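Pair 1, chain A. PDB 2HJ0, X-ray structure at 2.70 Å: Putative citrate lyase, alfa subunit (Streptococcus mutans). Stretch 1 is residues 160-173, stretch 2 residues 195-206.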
# COMPACT_ATOMS: atom_id res chain seq x y z
N ILE A 160 13.28 1.24 -15.75
CA ILE A 160 12.67 2.52 -16.08
C ILE A 160 12.48 3.18 -14.70
O ILE A 160 12.16 2.50 -13.74
CB ILE A 160 11.31 2.33 -16.75
CG1 ILE A 160 10.62 3.67 -16.95
CG2 ILE A 160 10.46 1.44 -15.89
CD1 ILE A 160 9.18 3.54 -17.39
N HIS A 161 12.69 4.49 -14.61
CA HIS A 161 12.56 5.16 -13.31
C HIS A 161 11.94 6.55 -13.41
O HIS A 161 12.46 7.43 -14.11
CB HIS A 161 13.94 5.24 -12.66
CG HIS A 161 13.92 5.32 -11.17
ND1 HIS A 161 13.80 6.51 -10.49
CD2 HIS A 161 13.99 4.35 -10.23
CE1 HIS A 161 13.80 6.27 -9.19
NE2 HIS A 161 13.92 4.97 -9.01
N ILE A 162 10.84 6.76 -12.70
CA ILE A 162 10.15 8.03 -12.75
C ILE A 162 10.74 9.08 -11.83
O ILE A 162 10.85 8.87 -10.62
CB ILE A 162 8.66 7.85 -12.41
CG1 ILE A 162 8.06 6.76 -13.29
CG2 ILE A 162 7.91 9.16 -12.63
CD1 ILE A 162 6.64 6.37 -12.91
N ASP A 163 11.12 10.21 -12.40
CA ASP A 163 11.69 11.29 -11.59
C ASP A 163 10.58 12.03 -10.87
O ASP A 163 10.63 12.24 -9.66
CB ASP A 163 12.46 12.27 -12.47
CG ASP A 163 13.78 11.71 -12.94
OD1 ASP A 163 14.64 11.44 -12.07
OD2 ASP A 163 13.94 11.54 -14.17
N VAL A 164 9.57 12.43 -11.62
CA VAL A 164 8.46 13.15 -11.03
C VAL A 164 7.16 12.64 -11.62
O VAL A 164 7.00 12.56 -12.84
CB VAL A 164 8.54 14.66 -11.31
CG1 VAL A 164 7.38 15.37 -10.64
CG2 VAL A 164 9.85 15.20 -10.82
N ALA A 165 6.23 12.31 -10.74
CA ALA A 165 4.93 11.84 -11.20
C ALA A 165 3.89 12.90 -10.89
O ALA A 165 3.70 13.28 -9.74
CB ALA A 165 4.57 10.54 -10.52
N PHE A 166 3.23 13.38 -11.94
CA PHE A 166 2.18 14.37 -11.78
C PHE A 166 0.88 13.61 -11.86
O PHE A 166 0.45 13.24 -12.95
CB PHE A 166 2.27 15.39 -12.89
CG PHE A 166 3.54 16.18 -12.86
CD1 PHE A 166 3.67 17.27 -12.01
CD2 PHE A 166 4.61 15.83 -13.68
CE1 PHE A 166 4.85 17.99 -11.98
CE2 PHE A 166 5.79 16.55 -13.65
CZ PHE A 166 5.92 17.63 -12.81
N LEU A 167 0.26 13.35 -10.71
CA LEU A 167 -0.99 12.58 -10.65
C LEU A 167 -2.25 13.40 -10.34
O LEU A 167 -2.27 14.19 -9.40
CB LEU A 167 -0.87 11.47 -9.60
CG LEU A 167 0.39 10.60 -9.64
CD1 LEU A 167 0.34 9.55 -8.54
CD2 LEU A 167 0.51 9.95 -11.02
N GLY A 168 -3.31 13.20 -11.12
CA GLY A 168 -4.54 13.92 -10.85
C GLY A 168 -5.38 13.15 -9.84
O GLY A 168 -5.48 11.94 -9.94
N ALA A 169 -5.95 13.84 -8.86
CA ALA A 169 -6.79 13.18 -7.86
C ALA A 169 -8.01 14.04 -7.60
O ALA A 169 -7.90 15.23 -7.24
CB ALA A 169 -6.03 12.98 -6.58
N PRO A 170 -9.21 13.47 -7.79
CA PRO A 170 -10.43 14.23 -7.56
C PRO A 170 -10.59 14.78 -6.14
O PRO A 170 -11.46 15.61 -5.89
CB PRO A 170 -11.54 13.25 -7.96
CG PRO A 170 -10.91 11.91 -7.78
CD PRO A 170 -9.51 12.13 -8.32
N SER A 171 -9.76 14.30 -5.22
CA SER A 171 -9.79 14.79 -3.83
C SER A 171 -8.46 14.50 -3.15
O SER A 171 -7.78 13.52 -3.46
CB SER A 171 -10.95 14.16 -3.03
OG SER A 171 -10.85 12.75 -2.92
N SER A 172 -8.08 15.37 -2.22
CA SER A 172 -6.82 15.22 -1.50
C SER A 172 -6.72 16.24 -0.37
O SER A 172 -7.28 17.33 -0.47
CB SER A 172 -5.66 15.42 -2.47
OG SER A 172 -4.43 15.55 -1.78
N ASP A 173 -6.04 15.90 0.72
CA ASP A 173 -5.87 16.89 1.79
C ASP A 173 -4.58 17.63 1.47
O ASP A 173 -3.95 17.37 0.45
CB ASP A 173 -5.78 16.25 3.18
CG ASP A 173 -4.83 15.07 3.24
OD1 ASP A 173 -3.74 15.15 2.62
OD2 ASP A 173 -5.18 14.08 3.94
N ILE A 195 0.58 2.92 -8.69
CA ILE A 195 1.90 2.35 -8.84
C ILE A 195 2.91 3.47 -9.03
O ILE A 195 4.02 3.39 -8.53
CB ILE A 195 1.94 1.39 -10.01
CG1 ILE A 195 3.36 0.88 -10.20
CG2 ILE A 195 1.44 2.06 -11.26
CD1 ILE A 195 3.45 -0.16 -11.27
N ASP A 196 2.53 4.53 -9.73
CA ASP A 196 3.42 5.65 -9.93
C ASP A 196 3.83 6.24 -8.61
O ASP A 196 5.01 6.41 -8.34
CB ASP A 196 2.73 6.74 -10.73
CG ASP A 196 2.61 6.40 -12.19
OD1 ASP A 196 2.15 5.28 -12.50
OD2 ASP A 196 2.97 7.25 -13.03
N ALA A 197 2.86 6.56 -7.77
CA ALA A 197 3.17 7.18 -6.49
C ALA A 197 3.96 6.28 -5.57
O ALA A 197 4.53 6.74 -4.58
CB ALA A 197 1.89 7.60 -5.80
N LYS A 198 4.01 5.00 -5.90
CA LYS A 198 4.72 4.05 -5.08
C LYS A 198 6.20 3.90 -5.48
O LYS A 198 7.05 3.66 -4.63
CB LYS A 198 3.99 2.71 -5.17
CG LYS A 198 4.57 1.57 -4.38
CD LYS A 198 3.60 0.38 -4.41
CE LYS A 198 2.20 0.78 -3.87
NZ LYS A 198 1.16 -0.31 -3.90
N TYR A 199 6.50 4.06 -6.76
CA TYR A 199 7.87 3.92 -7.21
C TYR A 199 8.58 5.19 -7.68
O TYR A 199 9.79 5.20 -7.81
CB TYR A 199 7.91 2.89 -8.33
CG TYR A 199 7.60 1.51 -7.84
CD1 TYR A 199 8.55 0.76 -7.15
CD2 TYR A 199 6.34 0.96 -8.06
CE1 TYR A 199 8.25 -0.53 -6.68
CE2 TYR A 199 6.02 -0.32 -7.60
CZ TYR A 199 6.98 -1.06 -6.92
OH TYR A 199 6.66 -2.32 -6.46
N ALA A 200 7.82 6.25 -7.93
CA ALA A 200 8.40 7.50 -8.39
C ALA A 200 9.21 8.17 -7.28
O ALA A 200 8.92 7.99 -6.09
CB ALA A 200 7.29 8.45 -8.87
N ASP A 201 10.23 8.93 -7.67
CA ASP A 201 11.05 9.62 -6.69
C ASP A 201 10.26 10.75 -6.03
O ASP A 201 10.18 10.85 -4.81
CB ASP A 201 12.32 10.17 -7.33
CG ASP A 201 13.38 9.11 -7.48
OD1 ASP A 201 13.27 8.05 -6.82
OD2 ASP A 201 14.35 9.34 -8.24
N GLN A 202 9.69 11.61 -6.87
CA GLN A 202 8.89 12.70 -6.39
C GLN A 202 7.49 12.60 -6.99
O GLN A 202 7.33 12.35 -8.19
CB GLN A 202 9.54 14.03 -6.73
CG GLN A 202 10.49 14.49 -5.66
CD GLN A 202 10.89 15.91 -5.84
OE1 GLN A 202 11.54 16.26 -6.81
NE2 GLN A 202 10.49 16.75 -4.90
N VAL A 203 6.49 12.79 -6.14
CA VAL A 203 5.09 12.72 -6.54
C VAL A 203 4.38 14.05 -6.28
O VAL A 203 4.43 14.58 -5.17
CB VAL A 203 4.35 11.58 -5.78
CG1 VAL A 203 2.84 11.68 -5.97
CG2 VAL A 203 4.86 10.22 -6.26
N VAL A 204 3.73 14.57 -7.31
CA VAL A 204 2.98 15.81 -7.22
C VAL A 204 1.52 15.48 -7.56
O VAL A 204 1.23 15.16 -8.71
CB VAL A 204 3.47 16.84 -8.26
CG1 VAL A 204 2.52 18.02 -8.32
CG2 VAL A 204 4.84 17.32 -7.90
N ILE A 205 0.62 15.52 -6.59
CA ILE A 205 -0.77 15.24 -6.93
C ILE A 205 -1.47 16.58 -7.17
O ILE A 205 -1.29 17.53 -6.40
CB ILE A 205 -1.55 14.39 -5.83
CG1 ILE A 205 -1.97 15.28 -4.67
CG2 ILE A 205 -0.72 13.22 -5.32
CD1 ILE A 205 -3.37 15.71 -4.81
N VAL A 206 -2.24 16.66 -8.25
CA VAL A 206 -2.97 17.87 -8.63
C VAL A 206 -4.45 17.61 -8.37
O VAL A 206 -5.09 16.80 -9.07
CB VAL A 206 -2.79 18.19 -10.13
CG1 VAL A 206 -3.36 19.57 -10.47
CG2 VAL A 206 -1.33 18.10 -10.49
O HOH W 1 9.97 5.31 -10.57

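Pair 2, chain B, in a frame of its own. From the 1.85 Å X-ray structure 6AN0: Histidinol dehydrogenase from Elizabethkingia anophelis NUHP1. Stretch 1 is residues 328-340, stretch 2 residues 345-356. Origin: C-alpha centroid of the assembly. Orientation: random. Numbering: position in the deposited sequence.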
# COMPACT_ATOMS: atom_id res chain seq x y z
N ALA B 328 -11.87 2.94 15.03
CA ALA B 328 -10.60 3.00 14.29
C ALA B 328 -10.22 4.45 14.00
O ALA B 328 -10.24 4.88 12.84
CB ALA B 328 -10.69 2.18 12.99
N PRO B 329 -9.84 5.21 15.03
CA PRO B 329 -9.64 6.65 14.86
C PRO B 329 -8.34 7.00 14.15
O PRO B 329 -7.32 6.31 14.27
CB PRO B 329 -9.62 7.17 16.31
CG PRO B 329 -9.04 5.99 17.10
CD PRO B 329 -9.63 4.76 16.42
N GLU B 330 -8.37 8.11 13.41
CA GLU B 330 -7.13 8.65 12.85
C GLU B 330 -6.12 8.97 13.96
O GLU B 330 -4.94 8.59 13.88
CB GLU B 330 -7.43 9.91 12.03
CG GLU B 330 -6.19 10.52 11.41
CD GLU B 330 -6.39 11.95 10.94
OE1 GLU B 330 -7.37 12.59 11.38
OE2 GLU B 330 -5.56 12.44 10.16
N HIS B 331 -6.56 9.67 15.00
CA HIS B 331 -5.73 9.96 16.17
C HIS B 331 -6.41 9.42 17.42
O HIS B 331 -7.63 9.60 17.60
CB HIS B 331 -5.53 11.46 16.39
CG HIS B 331 -4.98 12.19 15.21
ND1 HIS B 331 -5.80 12.83 14.29
CD2 HIS B 331 -3.71 12.42 14.81
CE1 HIS B 331 -5.04 13.41 13.38
NE2 HIS B 331 -3.77 13.18 13.66
N LEU B 332 -5.64 8.81 18.30
CA LEU B 332 -6.14 8.29 19.58
C LEU B 332 -5.33 8.93 20.70
O LEU B 332 -4.11 8.81 20.72
CB LEU B 332 -6.00 6.77 19.63
CG LEU B 332 -6.28 6.10 20.98
CD1 LEU B 332 -7.73 6.41 21.40
CD2 LEU B 332 -6.06 4.60 20.89
N ILE B 333 -6.01 9.59 21.64
CA ILE B 333 -5.33 10.13 22.82
C ILE B 333 -5.75 9.32 24.04
O ILE B 333 -6.93 9.25 24.38
CB ILE B 333 -5.65 11.63 23.02
CG1 ILE B 333 -5.26 12.43 21.77
CG2 ILE B 333 -4.91 12.16 24.26
CD1 ILE B 333 -5.48 13.95 21.89
N LEU B 334 -4.77 8.71 24.71
CA LEU B 334 -5.03 7.95 25.94
C LEU B 334 -4.68 8.84 27.12
O LEU B 334 -3.55 8.85 27.61
CB LEU B 334 -4.23 6.65 25.98
CG LEU B 334 -4.53 5.63 24.89
CD1 LEU B 334 -3.75 4.35 25.21
CD2 LEU B 334 -6.05 5.36 24.76
N ALA B 335 -5.67 9.59 27.61
CA ALA B 335 -5.49 10.47 28.76
C ALA B 335 -5.82 9.70 30.04
O ALA B 335 -6.76 9.99 30.78
CB ALA B 335 -6.34 11.73 28.61
N ILE B 336 -5.01 8.67 30.28
CA ILE B 336 -5.26 7.75 31.38
C ILE B 336 -3.95 7.42 32.06
O ILE B 336 -2.86 7.64 31.53
CB ILE B 336 -5.94 6.44 30.93
CG1 ILE B 336 -4.97 5.63 30.04
CG2 ILE B 336 -7.29 6.71 30.28
CD1 ILE B 336 -5.58 4.43 29.36
N GLU B 337 -4.12 6.87 33.26
CA GLU B 337 -3.05 6.33 34.07
C GLU B 337 -2.49 5.05 33.45
O GLU B 337 -3.24 4.22 32.94
CB GLU B 337 -3.63 6.01 35.44
CG GLU B 337 -2.70 6.11 36.60
CD GLU B 337 -3.47 6.17 37.90
OE1 GLU B 337 -4.35 5.31 38.13
OE2 GLU B 337 -3.22 7.11 38.69
N ASN B 338 -1.16 4.90 33.52
CA ASN B 338 -0.48 3.63 33.26
C ASN B 338 -0.81 3.09 31.86
O ASN B 338 -1.24 1.94 31.69
CB ASN B 338 -0.84 2.60 34.33
CG ASN B 338 -0.35 3.02 35.71
OD1 ASN B 338 0.72 3.63 35.83
ND2 ASN B 338 -1.12 2.71 36.74
N THR B 339 -0.55 3.92 30.84
CA THR B 339 -0.91 3.54 29.48
C THR B 339 -0.20 2.27 29.03
O THR B 339 -0.69 1.59 28.12
CB THR B 339 -0.59 4.67 28.48
OG1 THR B 339 0.80 5.04 28.58
CG2 THR B 339 -1.47 5.90 28.72
N GLU B 340 0.96 1.95 29.63
CA GLU B 340 1.69 0.76 29.24
C GLU B 340 0.89 -0.51 29.46
O GLU B 340 1.18 -1.54 28.84
CB GLU B 340 3.01 0.66 30.00
CG GLU B 340 2.84 0.45 31.50
CD GLU B 340 2.76 1.75 32.29
OE1 GLU B 340 2.60 2.83 31.67
OE2 GLU B 340 2.85 1.69 33.53
N LYS B 345 -3.65 -3.60 23.76
CA LYS B 345 -5.05 -3.84 23.43
C LYS B 345 -5.56 -2.97 22.29
O LYS B 345 -6.68 -3.20 21.81
CB LYS B 345 -5.94 -3.61 24.66
CG LYS B 345 -5.52 -4.37 25.91
CD LYS B 345 -5.56 -5.86 25.68
CE LYS B 345 -5.99 -6.60 26.95
NZ LYS B 345 -5.29 -6.11 28.17
N ILE B 346 -4.81 -1.96 21.87
CA ILE B 346 -5.20 -1.13 20.73
C ILE B 346 -4.95 -1.90 19.45
O ILE B 346 -3.83 -2.37 19.21
CB ILE B 346 -4.42 0.19 20.73
CG1 ILE B 346 -4.68 0.98 22.01
CG2 ILE B 346 -4.75 1.01 19.47
CD1 ILE B 346 -3.69 2.12 22.18
N THR B 347 -5.98 -2.02 18.59
CA THR B 347 -5.81 -2.79 17.37
C THR B 347 -5.94 -1.99 16.10
O THR B 347 -5.37 -2.40 15.08
CB THR B 347 -6.80 -3.97 17.30
OG1 THR B 347 -8.14 -3.50 17.42
CG2 THR B 347 -6.50 -5.00 18.40
N SER B 348 -6.65 -0.86 16.11
CA SER B 348 -6.71 0.05 14.97
C SER B 348 -6.67 1.48 15.48
O SER B 348 -7.56 1.89 16.23
CB SER B 348 -7.96 -0.17 14.12
OG SER B 348 -7.96 -1.43 13.49
N ALA B 349 -5.67 2.23 15.02
CA ALA B 349 -5.54 3.67 15.26
C ALA B 349 -4.40 4.17 14.39
O ALA B 349 -3.39 3.49 14.24
CB ALA B 349 -5.25 3.97 16.74
N GLY B 350 -4.56 5.36 13.81
CA GLY B 350 -3.50 5.87 12.95
C GLY B 350 -2.25 6.24 13.74
O GLY B 350 -1.14 5.81 13.41
N SER B 351 -2.43 7.06 14.77
CA SER B 351 -1.34 7.48 15.65
C SER B 351 -1.88 7.64 17.06
O SER B 351 -3.02 8.08 17.24
CB SER B 351 -0.72 8.80 15.15
OG SER B 351 0.53 9.04 15.78
N VAL B 352 -1.07 7.27 18.07
CA VAL B 352 -1.51 7.18 19.46
C VAL B 352 -0.66 8.10 20.33
O VAL B 352 0.57 8.12 20.21
CB VAL B 352 -1.44 5.73 19.98
CG1 VAL B 352 -1.87 5.62 21.47
CG2 VAL B 352 -2.29 4.81 19.08
N PHE B 353 -1.32 8.83 21.23
CA PHE B 353 -0.68 9.80 22.12
C PHE B 353 -0.91 9.38 23.57
O PHE B 353 -2.06 9.15 23.97
CB PHE B 353 -1.25 11.20 21.85
CG PHE B 353 -1.06 11.64 20.42
CD1 PHE B 353 0.02 12.44 20.07
CD2 PHE B 353 -1.90 11.18 19.40
CE1 PHE B 353 0.24 12.81 18.75
CE2 PHE B 353 -1.68 11.54 18.08
CZ PHE B 353 -0.62 12.36 17.75
N LEU B 354 0.17 9.29 24.36
CA LEU B 354 0.12 8.64 25.67
C LEU B 354 0.29 9.63 26.82
O LEU B 354 1.32 10.29 26.93
CB LEU B 354 1.21 7.57 25.76
CG LEU B 354 1.15 6.51 24.67
CD1 LEU B 354 2.36 5.59 24.87
CD2 LEU B 354 -0.16 5.71 24.76
N GLY B 355 -0.72 9.69 27.71
CA GLY B 355 -0.62 10.45 28.93
C GLY B 355 -0.96 11.92 28.72
O GLY B 355 -1.16 12.39 27.60
N ASN B 356 -0.99 12.67 29.83
CA ASN B 356 -1.57 14.01 29.80
C ASN B 356 -0.72 15.04 29.05
O ASN B 356 -1.23 16.11 28.72
CB ASN B 356 -1.80 14.51 31.24
CG ASN B 356 -3.00 13.84 31.90
OD1 ASN B 356 -3.78 13.16 31.24
ND2 ASN B 356 -3.15 14.05 33.21

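Both pairs are built on two adjacent parallel β-strands, and 14 central residues superpose on N, CA and C with an RMSD of 0.8 Å. In pair 1 strand axes run at 26° with a closest approach of 4.5 Å; in pair 2 the values are 17° and 4.7 Å. The register is equivalent: A:Ala165 pairs with A:Val203 where B:Leu332 pairs with B:Val352, and all four CA positions match within 0.3 Å.

The hydrogen-bond ladder confirms the match. A:Ala165 N donates to A:Gln202 O (2.8 Å) and A:Val204 N to A:Ala165 O (2.8 Å); the counterparts are B:Leu332 N to B:Ser351 O (2.9 Å) and B:Phe353 N to B:Leu332 O (2.8 Å). One residue thus gives and receives a bond across the strands, as parallel pairing requires. Both ladders begin before the strands, with A:Asp201 N to A:Ile162 O (3.0 Å) and B:Gly350 N to B:Pro329 O (3.0 Å). At that matched position the side chains differ: A:Asp201 directs its CB toward stretch 1, whereas an ideal CB on B:Gly350 would lie 2.5 Å from B:Glu330 O, a clash.

On the face bearing A:Ala165 and A:Leu167, pair 1 combines a small residue with a long one. A:Ala165 CB meets A:Ala200 CB at 3.8 Å, and A:Leu167 CD1 reaches A:Ala197 CB, on the helix, at 3.7 Å. The helix axis stays 8.6 Å from that of the strand, so the side chains span the gap. Pair 2 has leucines at both positions, and both reach one residue: B:Leu332 CD2 and B:Leu334 CD1 approach B:Ile346 CD1 at 3.7 and 3.8 Å. The matched alanine remains in use, with B:Leu332 CB 4.1 Å from B:Ala349 CB. A:Val203 and B:Val352, whose side-chain centres fall 0.1 Å apart, are a fixed point on this face.

On the other face the aromatic residue changes strand. In pair 1 it is A:Phe166, whose CD1 lies 3.8 Å from A:Val204 CB. In pair 2 the position of A:Phe166 holds B:Ile333 and that of A:Val204 holds B:Phe353, with B:Ile333 CG1 4.2 Å from B:Phe353 CB. The pairing of aromatic and β-branched residues is therefore kept with its sides exchanged. B:Phe353 also places CE2 3.9 Å from B:His331 CD2, at the histidine ring edge; the matched valines of pair 1 meet through A:Val164 CG1 and A:Val204 CG2 at 4.2 Å.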